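Local atomic coordinates of single-stranded DNA-binding protein (Thermoanaerobacter tengcongensis, PDB entry 4GS3), a protein that probably binds single-stranded DNA through an oligonucleotide/oligosaccharide-binding (OB) domain, the N-terminal part of a primosomal PriB protein. Residues 52-57 and 95-100. Sequence-based numbering, arbitrary orientation.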
ATOM      1  N   LEU A  52      -4.900  -4.769   5.009  1.00  9.79           N
ATOM      2  CA  LEU A  52      -3.699  -4.112   5.469  1.00  9.32           C
ATOM      3  C   LEU A  52      -3.574  -2.714   4.889  1.00  9.26           C
ATOM      4  O   LEU A  52      -3.824  -2.501   3.712  1.00 10.02           O
ATOM      5  CB  LEU A  52      -2.457  -4.932   5.138  1.00 10.30           C
ATOM      6  CG  LEU A  52      -2.527  -6.352   5.675  1.00 11.61           C
ATOM      7  CD1 LEU A  52      -1.345  -7.173   5.294  1.00 13.53           C
ATOM      8  CD2 LEU A  52      -2.680  -6.396   7.192  1.00 12.47           C
ATOM      9  N   PRO A  53      -3.178  -1.753   5.719  1.00  9.59           N
ATOM     10  CA  PRO A  53      -3.067  -0.351   5.267  1.00  9.93           C
ATOM     11  C   PRO A  53      -1.765  -0.087   4.551  1.00  9.56           C
ATOM     12  O   PRO A  53      -0.681  -0.435   5.037  1.00 10.86           O
ATOM     13  CB  PRO A  53      -3.091   0.398   6.585  1.00 11.55           C
ATOM     14  CG  PRO A  53      -2.379  -0.536   7.551  1.00 12.03           C
ATOM     15  CD  PRO A  53      -2.865  -1.893   7.143  1.00 10.26           C
ATOM     16  N   ILE A  54      -1.873   0.537   3.384  1.00  9.56           N
ATOM     17  CA  ILE A  54      -0.742   0.930   2.583  1.00  9.37           C
ATOM     18  C   ILE A  54      -0.768   2.463   2.395  1.00  9.72           C
ATOM     19  O   ILE A  54      -1.837   3.042   2.208  1.00 11.38           O
ATOM     20  CB  ILE A  54      -0.753   0.267   1.189  1.00  9.76           C
ATOM     21  CG1 ILE A  54      -1.105  -1.226   1.235  1.00 10.43           C
ATOM     22  CG2 ILE A  54       0.551   0.504   0.471  1.00 11.93           C
ATOM     23  CD1 ILE A  54      -0.180  -2.109   2.035  1.00 11.40           C
ATOM     24  N   THR A  55       0.401   3.066   2.370  1.00  9.94           N
ATOM     25  CA  THR A  55       0.589   4.464   1.993  1.00 11.07           C
ATOM     26  C   THR A  55       1.595   4.509   0.878  1.00 10.81           C
ATOM     27  O   THR A  55       2.639   3.852   0.979  1.00 12.54           O
ATOM     28  CB  THR A  55       1.033   5.314   3.176  1.00 12.67           C
ATOM     29  OG1 THR A  55       0.004   5.286   4.176  1.00 14.14           O
ATOM     30  CG2 THR A  55       1.369   6.757   2.767  1.00 17.02           C
ATOM     31  N   ILE A  56       1.298   5.261  -0.164  1.00 11.86           N
ATOM     32  CA  ILE A  56       2.182   5.334  -1.285  1.00 12.46           C
ATOM     33  C   ILE A  56       2.226   6.733  -1.853  1.00 12.70           C
ATOM     34  O   ILE A  56       1.216   7.436  -1.972  1.00 14.91           O
ATOM     35  CB  ILE A  56       1.720   4.299  -2.334  1.00 15.28           C
ATOM     36  CG1 ILE A  56       2.751   4.170  -3.443  1.00 16.78           C
ATOM     37  CG2 ILE A  56       0.322   4.593  -2.902  1.00 17.57           C
ATOM     38  CD1 ILE A  56       2.638   2.823  -4.180  1.00 19.92           C
ATOM     39  N   SER A  57       3.437   7.132  -2.242  1.00 13.78           N
ATOM     40  CA  SER A  57       3.688   8.363  -2.962  1.00 15.85           C
ATOM     41  C   SER A  57       3.310   8.211  -4.427  1.00 16.01           C
ATOM     42  O   SER A  57       3.554   7.181  -5.027  1.00 17.23           O
ATOM     43  CB  SER A  57       5.164   8.682  -2.943  1.00 19.23           C
ATOM     44  OG  SER A  57       5.416   9.793  -3.784  1.00 21.43           O
ATOM     45  N   LEU A  95      -1.126   3.225  11.870  1.00 11.45           N
ATOM     46  CA  LEU A  95      -0.125   2.333  11.305  1.00 10.90           C
ATOM     47  C   LEU A  95      -0.336   2.239   9.822  1.00 10.92           C
ATOM     48  O   LEU A  95      -1.482   2.192   9.312  1.00 12.37           O
ATOM     49  CB  LEU A  95      -0.301   0.923  11.891  1.00 11.78           C
ATOM     50  CG  LEU A  95       0.082   0.846  13.353  1.00 13.10           C
ATOM     51  CD1 LEU A  95      -0.431  -0.415  13.984  1.00 15.06           C
ATOM     52  CD2 LEU A  95       1.587   0.900  13.511  1.00 17.26           C
ATOM     53  N   THR A  96       0.767   2.156   9.082  1.00 10.69           N
ATOM     54  CA  THR A  96       0.692   1.940   7.651  1.00 10.43           C
ATOM     55  C   THR A  96       1.914   1.222   7.165  1.00  9.52           C
ATOM     56  O   THR A  96       3.003   1.370   7.758  1.00 11.28           O
ATOM     57  CB  THR A  96       0.469   3.304   6.922  1.00 11.56           C
ATOM     58  OG1 THR A  96      -0.001   2.966   5.604  1.00 13.23           O
ATOM     59  CG2 THR A  96       1.730   4.148   6.880  1.00 13.43           C
ATOM     60  N   VAL A  97       1.781   0.521   6.055  1.00  9.42           N
ATOM     61  CA  VAL A  97       2.916   0.007   5.311  1.00  9.59           C
ATOM     62  C   VAL A  97       3.258   1.104   4.321  1.00 10.03           C
ATOM     63  O   VAL A  97       2.519   1.333   3.351  1.00 11.06           O
ATOM     64  CB  VAL A  97       2.606  -1.314   4.643  1.00 10.36           C
ATOM     65  CG1 VAL A  97       3.848  -1.762   3.835  1.00 11.80           C
ATOM     66  CG2 VAL A  97       2.178  -2.378   5.632  1.00 11.60           C
ATOM     67  N   PHE A  98       4.375   1.771   4.538  1.00 10.31           N
ATOM     68  CA  PHE A  98       4.837   2.852   3.701  1.00 10.42           C
ATOM     69  C   PHE A  98       5.633   2.230   2.571  1.00 10.87           C
ATOM     70  O   PHE A  98       6.717   1.688   2.762  1.00 11.95           O
ATOM     71  CB  PHE A  98       5.679   3.825   4.521  1.00 12.06           C
ATOM     72  CG  PHE A  98       5.997   5.105   3.813  1.00 14.11           C
ATOM     73  CD1 PHE A  98       5.098   6.159   3.830  1.00 16.24           C
ATOM     74  CD2 PHE A  98       7.180   5.268   3.171  1.00 18.81           C
ATOM     75  CE1 PHE A  98       5.384   7.351   3.227  1.00 19.65           C
ATOM     76  CE2 PHE A  98       7.491   6.469   2.532  1.00 21.24           C
ATOM     77  CZ  PHE A  98       6.577   7.509   2.554  1.00 22.01           C
ATOM     78  N   ALA A  99       5.073   2.291   1.341  1.00 10.92           N
ATOM     79  CA  ALA A  99       5.625   1.566   0.238  1.00 11.17           C
ATOM     80  C   ALA A  99       6.946   2.178  -0.215  1.00 11.38           C
ATOM     81  O   ALA A  99       7.085   3.373  -0.333  1.00 13.40           O
ATOM     82  CB  ALA A  99       4.622   1.547  -0.928  1.00 13.41           C
ATOM     83  N   ARG A 100       7.887   1.280  -0.480  1.00 11.62           N
ATOM     84  CA  ARG A 100       9.145   1.632  -1.137  1.00 12.42           C
ATOM     85  C   ARG A 100       9.169   1.111  -2.561  1.00 12.34           C
ATOM     86  O   ARG A 100       9.880   1.707  -3.400  1.00 15.53           O
ATOM     87  CB  ARG A 100      10.323   1.071  -0.318  1.00 15.26           C
ATOM     88  CG  ARG A 100      10.453   1.892   0.932  1.00 19.25           C
ATOM     89  CD  ARG A 100      11.729   1.472   1.632  1.00 22.60           C
ATOM     90  NE  ARG A 100      11.585   0.155   2.350  1.00 21.69           N
ATOM     91  CZ  ARG A 100      11.905  -0.085   3.618  1.00 18.32           C
ATOM     92  NH1 ARG A 100      11.759  -1.287   4.139  1.00 19.61           N
ATOM     93  NH2 ARG A 100      12.399   0.861   4.406  1.00 20.86           N
TER
HETATM   94  O   HOH W   1       5.628   5.727  -0.770  1.00 25.55           O
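Thr55 and Thr96 meet through their hydroxyls: Thr55 OG1 lies beside the Thr55 backbone N (chi1 -62°), and Thr96 OG1 lies anti to the Thr96 backbone N (chi1 -163°). Here 52-57 pairs in parallel with 95-99, which joins strand 49-57 to strand 93-105 of the OB-fold barrel. The two threonine side chains cross at about a right angle. Thr96 OG1 donates to Thr55 OG1 over 2.7 Å. Thr55 OG1 also hydrogen-bonds Asn37 OD1 on strand 33-43, so two groups grip this buried hydroxyl. Thr55 CG2 meets the Phe98 ring obliquely, 3.9 Å from Phe98 CD1. Arg79 makes a cation-pi contact with the same ring.

Three backbone bonds join the strands. Val97 N donates to Pro53 O, Thr55 N to Val97 O, and Ala99 N to Thr55 O, the last over 2.9 Å. On the other sheet face, Ile54 and Val97 lie side by side. Ile54 CD1 packs against Val97 CB at 3.9 Å. Leu16 touches Ile54, and Leu78 touches Val97. Ile56 CD1 approaches Ala99 CB at 4.0 Å. Beyond Ala99 the chain turns away from 52-57. A water bridges the separating backbones, accepting from Ser57 N at 3.0 Å and donating to Ala99 O at 2.8 Å.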